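Local coordinates for extracellular solute-binding protein, family 1 (Bifidobacterium longum subsp. infantis, PDB 6FTH), which probably captures human milk oligosaccharides outside the cell and delivers them to an ABC transporter for uptake, at residues 34-48 with 396-408. Sequence-based numbering, arbitrary orientation.
Sequences VVKRPATDKIANMQW and AMGDNLFPGLADR
M397 CE lies over one face of the R37 guanidinium, 3.8 Å from R37 CZ, while D407 OD1 and a water sit at the edge of that group. R37 NE meets D407 OD1 at 2.8 Å in a salt bridge, the carboxylate turned almost perpendicular (89°) to the guanidinium. The R408 guanidinium has R37 CG over one face (R408 CZ to R37 CG 3.6 Å) and holds D407 OD2 through NH1, so one carboxylate joins both arginines; R408 NE also pairs with E67. With its chain extended and CG anti to the backbone N (chi1 -172°), R37 reaches across to this pair. At the edge of the W48 indole, NE1 donates to P403 O, 3.1 Å away, while W48 CZ2 packs on L405 CG. The backbones join between these ends: F402 N donates to A39 O (3.0 Å) and D41 N to F402 O (2.9 Å), and M46 CE lies 3.5 Å from G404 O. This single beta bridge between T40 and F402 ties the loop after strand 29-36 to the one leaving helix 390-398, whose C-terminal end closes with a Schellman motif at N400, within the two-domain fold of periplasmic-binding-protein-type solute receptors.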
loop_
_atom_site.group_PDB
_atom_site.type_symbol
_atom_site.label_atom_id
_atom_site.label_comp_id
_atom_site.label_asym_id
_atom_site.label_seq_id
_atom_site.Cartn_x
_atom_site.Cartn_y
_atom_site.Cartn_z
ATOM N N VAL A 34 -12.272 -17.153 3.968
ATOM C CA VAL A 34 -11.445 -16.066 4.485
ATOM C C VAL A 34 -10.012 -16.312 4.054
ATOM O O VAL A 34 -9.414 -17.328 4.421
ATOM C CB VAL A 34 -11.510 -15.942 6.015
ATOM C CG1 VAL A 34 -10.757 -14.683 6.474
ATOM C CG2 VAL A 34 -12.941 -15.970 6.523
ATOM N N VAL A 35 -9.467 -15.385 3.285
ATOM C CA VAL A 35 -8.058 -15.379 2.921
ATOM C C VAL A 35 -7.330 -14.705 4.078
ATOM O O VAL A 35 -7.662 -13.572 4.453
ATOM C CB VAL A 35 -7.829 -14.636 1.597
ATOM C CG1 VAL A 35 -6.373 -14.671 1.196
ATOM C CG2 VAL A 35 -8.724 -15.209 0.486
ATOM N N LYS A 36 -6.382 -15.421 4.677
ATOM C CA LYS A 36 -5.809 -15.066 5.967
ATOM C C LYS A 36 -4.459 -14.359 5.859
ATOM O O LYS A 36 -3.587 -14.730 5.060
ATOM C CB LYS A 36 -5.628 -16.325 6.820
ATOM C CG LYS A 36 -6.918 -17.040 7.208
ATOM C CD LYS A 36 -7.808 -16.298 8.237
ATOM C CE LYS A 36 -7.157 -16.150 9.604
ATOM N NZ LYS A 36 -6.665 -17.494 10.101
ATOM N N ARG A 37 -4.275 -13.358 6.711
ATOM C CA ARG A 37 -2.964 -12.774 6.913
ATOM C C ARG A 37 -2.030 -13.818 7.527
ATOM O O ARG A 37 -2.461 -14.659 8.322
ATOM C CB ARG A 37 -3.089 -11.636 7.912
ATOM C CG ARG A 37 -1.869 -10.780 8.103
ATOM C CD ARG A 37 -2.086 -9.922 9.316
ATOM N NE ARG A 37 -1.030 -8.956 9.546
ATOM C CZ ARG A 37 0.117 -9.218 10.169
ATOM N NH1 ARG A 37 0.402 -10.446 10.601
ATOM N NH2 ARG A 37 1.000 -8.247 10.357
ATOM N N PRO A 38 -0.743 -13.769 7.209
ATOM C CA PRO A 38 0.204 -14.582 7.971
ATOM C C PRO A 38 0.141 -14.245 9.455
ATOM O O PRO A 38 -0.269 -13.149 9.855
ATOM C CB PRO A 38 1.565 -14.204 7.371
ATOM C CG PRO A 38 1.260 -13.760 5.987
ATOM C CD PRO A 38 -0.100 -13.077 6.078
ATOM N N ALA A 39 0.525 -15.218 10.276
ATOM C CA ALA A 39 0.722 -15.056 11.719
ATOM C C ALA A 39 -0.576 -15.016 12.505
ATOM O O ALA A 39 -0.541 -14.694 13.707
ATOM C CB ALA A 39 1.548 -13.814 12.083
ATOM N N THR A 40 -1.705 -15.344 11.889
ATOM C CA THR A 40 -2.999 -15.387 12.550
ATOM C C THR A 40 -3.337 -16.806 13.001
ATOM O O THR A 40 -2.970 -17.794 12.340
ATOM C CB THR A 40 -4.084 -14.838 11.614
ATOM O OG1 THR A 40 -4.047 -15.528 10.352
ATOM C CG2 THR A 40 -3.900 -13.357 11.381
ATOM N N ASP A 41 -4.007 -16.899 14.148
ATOM C CA ASP A 41 -4.607 -18.143 14.611
ATOM C C ASP A 41 -5.742 -18.533 13.673
ATOM O O ASP A 41 -6.166 -17.769 12.790
ATOM C CB ASP A 41 -5.153 -17.962 16.036
ATOM C CG ASP A 41 -5.291 -19.274 16.812
ATOM O OD1 ASP A 41 -5.183 -20.369 16.217
ATOM O OD2 ASP A 41 -5.509 -19.191 18.043
ATOM N N LYS A 42 -6.203 -19.765 13.825
ATOM C CA LYS A 42 -7.391 -20.200 13.118
ATOM C C LYS A 42 -8.591 -19.396 13.620
ATOM O O LYS A 42 -8.699 -19.100 14.809
ATOM C CB LYS A 42 -7.580 -21.693 13.397
ATOM C CG LYS A 42 -8.374 -22.451 12.359
ATOM C CD LYS A 42 -9.805 -21.968 12.391
ATOM C CE LYS A 42 -10.765 -22.852 11.709
ATOM N NZ LYS A 42 -11.963 -22.085 11.380
ATOM N N ILE A 43 -9.492 -19.024 12.705
ATOM C CA ILE A 43 -10.645 -18.202 13.082
ATOM C C ILE A 43 -11.520 -18.902 14.115
ATOM O O ILE A 43 -12.058 -18.261 15.026
ATOM C CB ILE A 43 -11.463 -17.803 11.839
ATOM C CG1 ILE A 43 -10.625 -16.936 10.916
ATOM C CG2 ILE A 43 -12.730 -17.023 12.252
ATOM C CD1 ILE A 43 -11.373 -16.514 9.636
ATOM N N ALA A 44 -11.725 -20.213 13.957
ATOM C CA ALA A 44 -12.534 -20.961 14.917
ATOM C C ALA A 44 -11.995 -20.824 16.334
ATOM O O ALA A 44 -12.761 -20.961 17.295
ATOM C CB ALA A 44 -12.615 -22.436 14.519
ATOM N N ASN A 45 -10.694 -20.555 16.485
ATOM C CA ASN A 45 -10.095 -20.365 17.804
ATOM C C ASN A 45 -10.303 -18.969 18.370
ATOM O O ASN A 45 -9.845 -18.706 19.487
ATOM C CB ASN A 45 -8.590 -20.658 17.772
ATOM C CG ASN A 45 -8.293 -22.139 17.640
ATOM O OD1 ASN A 45 -9.156 -22.975 17.916
ATOM N ND2 ASN A 45 -7.081 -22.466 17.201
ATOM N N MET A 46 -10.957 -18.059 17.647
ATOM C CA MET A 46 -11.105 -16.681 18.101
ATOM C C MET A 46 -12.470 -16.471 18.744
ATOM O O MET A 46 -13.499 -16.753 18.127
ATOM C CB MET A 46 -10.947 -15.734 16.912
ATOM C CG MET A 46 -9.575 -15.831 16.255
ATOM S SD MET A 46 -9.523 -14.868 14.725
ATOM C CE MET A 46 -7.959 -15.393 14.021
ATOM N N GLN A 47 -12.467 -15.957 19.981
ATOM C CA GLN A 47 -13.717 -15.741 20.703
ATOM C C GLN A 47 -14.672 -14.835 19.931
ATOM O O GLN A 47 -15.871 -15.122 19.843
ATOM C CB GLN A 47 -13.436 -15.174 22.092
ATOM C CG GLN A 47 -14.689 -14.949 22.923
ATOM C CD GLN A 47 -15.376 -16.256 23.260
ATOM O OE1 GLN A 47 -14.750 -17.162 23.801
ATOM N NE2 GLN A 47 -16.649 -16.373 22.913
ATOM N N TRP A 48 -14.164 -13.727 19.380
ATOM C CA TRP A 48 -15.058 -12.812 18.674
ATOM C C TRP A 48 -15.773 -13.512 17.535
ATOM O O TRP A 48 -16.915 -13.161 17.215
ATOM C CB TRP A 48 -14.303 -11.569 18.178
ATOM C CG TRP A 48 -13.266 -11.833 17.117
ATOM C CD1 TRP A 48 -11.929 -11.945 17.314
ATOM C CD2 TRP A 48 -13.483 -12.025 15.715
ATOM N NE1 TRP A 48 -11.292 -12.203 16.129
ATOM C CE2 TRP A 48 -12.223 -12.249 15.129
ATOM C CE3 TRP A 48 -14.619 -12.017 14.893
ATOM C CZ2 TRP A 48 -12.066 -12.484 13.756
ATOM C CZ3 TRP A 48 -14.463 -12.245 13.531
ATOM C CH2 TRP A 48 -13.195 -12.491 12.985
ATOM N N ALA A 396 1.694 -12.488 20.555
ATOM C CA ALA A 396 0.743 -13.275 19.769
ATOM C C ALA A 396 1.165 -13.336 18.304
ATOM O O ALA A 396 1.078 -14.394 17.659
ATOM C CB ALA A 396 -0.654 -12.673 19.901
ATOM N N MET A 397 1.625 -12.210 17.763
ATOM C CA MET A 397 2.146 -12.187 16.401
ATOM C C MET A 397 3.364 -13.100 16.277
ATOM O O MET A 397 3.481 -13.880 15.317
ATOM C CB MET A 397 2.532 -10.751 16.035
ATOM C CG MET A 397 1.365 -9.822 15.725
ATOM S SD MET A 397 0.513 -10.329 14.209
ATOM C CE MET A 397 -0.516 -8.910 13.926
ATOM N N GLY A 398 4.275 -13.019 17.252
ATOM C CA GLY A 398 5.485 -13.826 17.208
ATOM C C GLY A 398 5.190 -15.304 17.274
ATOM O O GLY A 398 5.881 -16.109 16.645
ATOM N N ASP A 399 4.151 -15.681 18.014
ATOM C CA ASP A 399 3.716 -17.071 18.146
ATOM C C ASP A 399 2.910 -17.552 16.943
ATOM O O ASP A 399 2.514 -18.724 16.907
ATOM C CB ASP A 399 2.841 -17.257 19.397
ATOM C CG ASP A 399 3.603 -17.077 20.717
ATOM O OD1 ASP A 399 4.848 -17.098 20.736
ATOM O OD2 ASP A 399 2.922 -16.896 21.744
ATOM N N ASN A 400 2.642 -16.669 15.980
ATOM C CA ASN A 400 1.783 -16.971 14.835
ATOM C C ASN A 400 0.369 -17.341 15.271
ATOM O O ASN A 400 -0.313 -18.154 14.632
ATOM C CB ASN A 400 2.413 -18.029 13.928
ATOM C CG ASN A 400 3.641 -17.502 13.217
ATOM O OD1 ASN A 400 3.621 -16.414 12.653
ATOM N ND2 ASN A 400 4.729 -18.258 13.268
ATOM N N LEU A 401 -0.090 -16.716 16.350
ATOM C CA LEU A 401 -1.385 -17.007 16.942
ATOM C C LEU A 401 -2.173 -15.724 17.160
ATOM O O LEU A 401 -2.909 -15.585 18.141
ATOM C CB LEU A 401 -1.227 -17.774 18.253
ATOM C CG LEU A 401 -0.670 -19.189 18.103
ATOM C CD1 LEU A 401 -0.267 -19.741 19.477
ATOM C CD2 LEU A 401 -1.694 -20.075 17.438
ATOM N N PHE A 402 -2.066 -14.775 16.233
ATOM C CA PHE A 402 -2.796 -13.526 16.415
ATOM C C PHE A 402 -4.293 -13.824 16.437
ATOM O O PHE A 402 -4.798 -14.477 15.516
ATOM C CB PHE A 402 -2.486 -12.500 15.333
ATOM C CG PHE A 402 -3.007 -11.134 15.672
ATOM C CD1 PHE A 402 -2.379 -10.371 16.648
ATOM C CD2 PHE A 402 -4.134 -10.627 15.056
ATOM C CE1 PHE A 402 -2.862 -9.115 16.995
ATOM C CE2 PHE A 402 -4.628 -9.366 15.410
ATOM C CZ PHE A 402 -3.983 -8.616 16.382
ATOM N N PRO A 403 -5.047 -13.349 17.470
ATOM C CA PRO A 403 -6.463 -13.720 17.606
ATOM C C PRO A 403 -7.409 -12.771 16.885
ATOM O O PRO A 403 -8.510 -12.469 17.368
ATOM C CB PRO A 403 -6.678 -13.657 19.117
ATOM C CG PRO A 403 -5.820 -12.468 19.513
ATOM C CD PRO A 403 -4.568 -12.605 18.649
ATOM N N GLY A 404 -7.006 -12.372 15.695
ATOM C CA GLY A 404 -7.858 -11.593 14.826
ATOM C C GLY A 404 -7.337 -11.636 13.411
ATOM O O GLY A 404 -6.418 -12.385 13.085
ATOM N N LEU A 405 -7.955 -10.830 12.561
ATOM C CA LEU A 405 -7.552 -10.743 11.170
ATOM C C LEU A 405 -6.585 -9.597 10.906
ATOM O O LEU A 405 -5.967 -9.560 9.836
ATOM C CB LEU A 405 -8.798 -10.571 10.298
ATOM C CG LEU A 405 -9.899 -11.630 10.500
ATOM C CD1 LEU A 405 -11.061 -11.428 9.573
ATOM C CD2 LEU A 405 -9.340 -13.038 10.308
ATOM N N ALA A 406 -6.439 -8.677 11.851
ATOM C CA ALA A 406 -5.489 -7.541 11.783
ATOM C C ALA A 406 -5.811 -6.682 10.555
ATOM O O ALA A 406 -7.001 -6.470 10.255
ATOM C CB ALA A 406 -4.066 -8.024 11.898
ATOM N N ASP A 407 -4.785 -6.201 9.849
ATOM C CA ASP A 407 -5.005 -5.280 8.746
ATOM C C ASP A 407 -5.725 -5.926 7.569
ATOM O O ASP A 407 -6.201 -5.203 6.694
ATOM C CB ASP A 407 -3.673 -4.678 8.301
ATOM C CG ASP A 407 -2.706 -5.722 7.817
ATOM O OD1 ASP A 407 -2.316 -6.587 8.625
ATOM O OD2 ASP A 407 -2.411 -5.718 6.611
ATOM N N ARG A 408 -5.842 -7.248 7.536
ATOM C CA ARG A 408 -6.589 -7.928 6.492
ATOM C C ARG A 408 -8.104 -7.992 6.768
ATOM O O ARG A 408 -8.836 -8.604 5.999
ATOM C CB ARG A 408 -6.041 -9.349 6.312
ATOM C CG ARG A 408 -4.942 -9.497 5.284
ATOM C CD ARG A 408 -3.684 -8.694 5.589
ATOM N NE ARG A 408 -2.542 -9.288 4.870
ATOM C CZ ARG A 408 -1.268 -8.929 5.021
ATOM N NH1 ARG A 408 -0.928 -7.939 5.831
ATOM N NH2 ARG A 408 -0.319 -9.578 4.349
HETATM O O HOH W 1 -6.424 -12.201 8.342
HETATM O O HOH W 2 0.742 -5.473 8.791
HETATM O O HOH W 3 -5.705 -16.792 19.183
#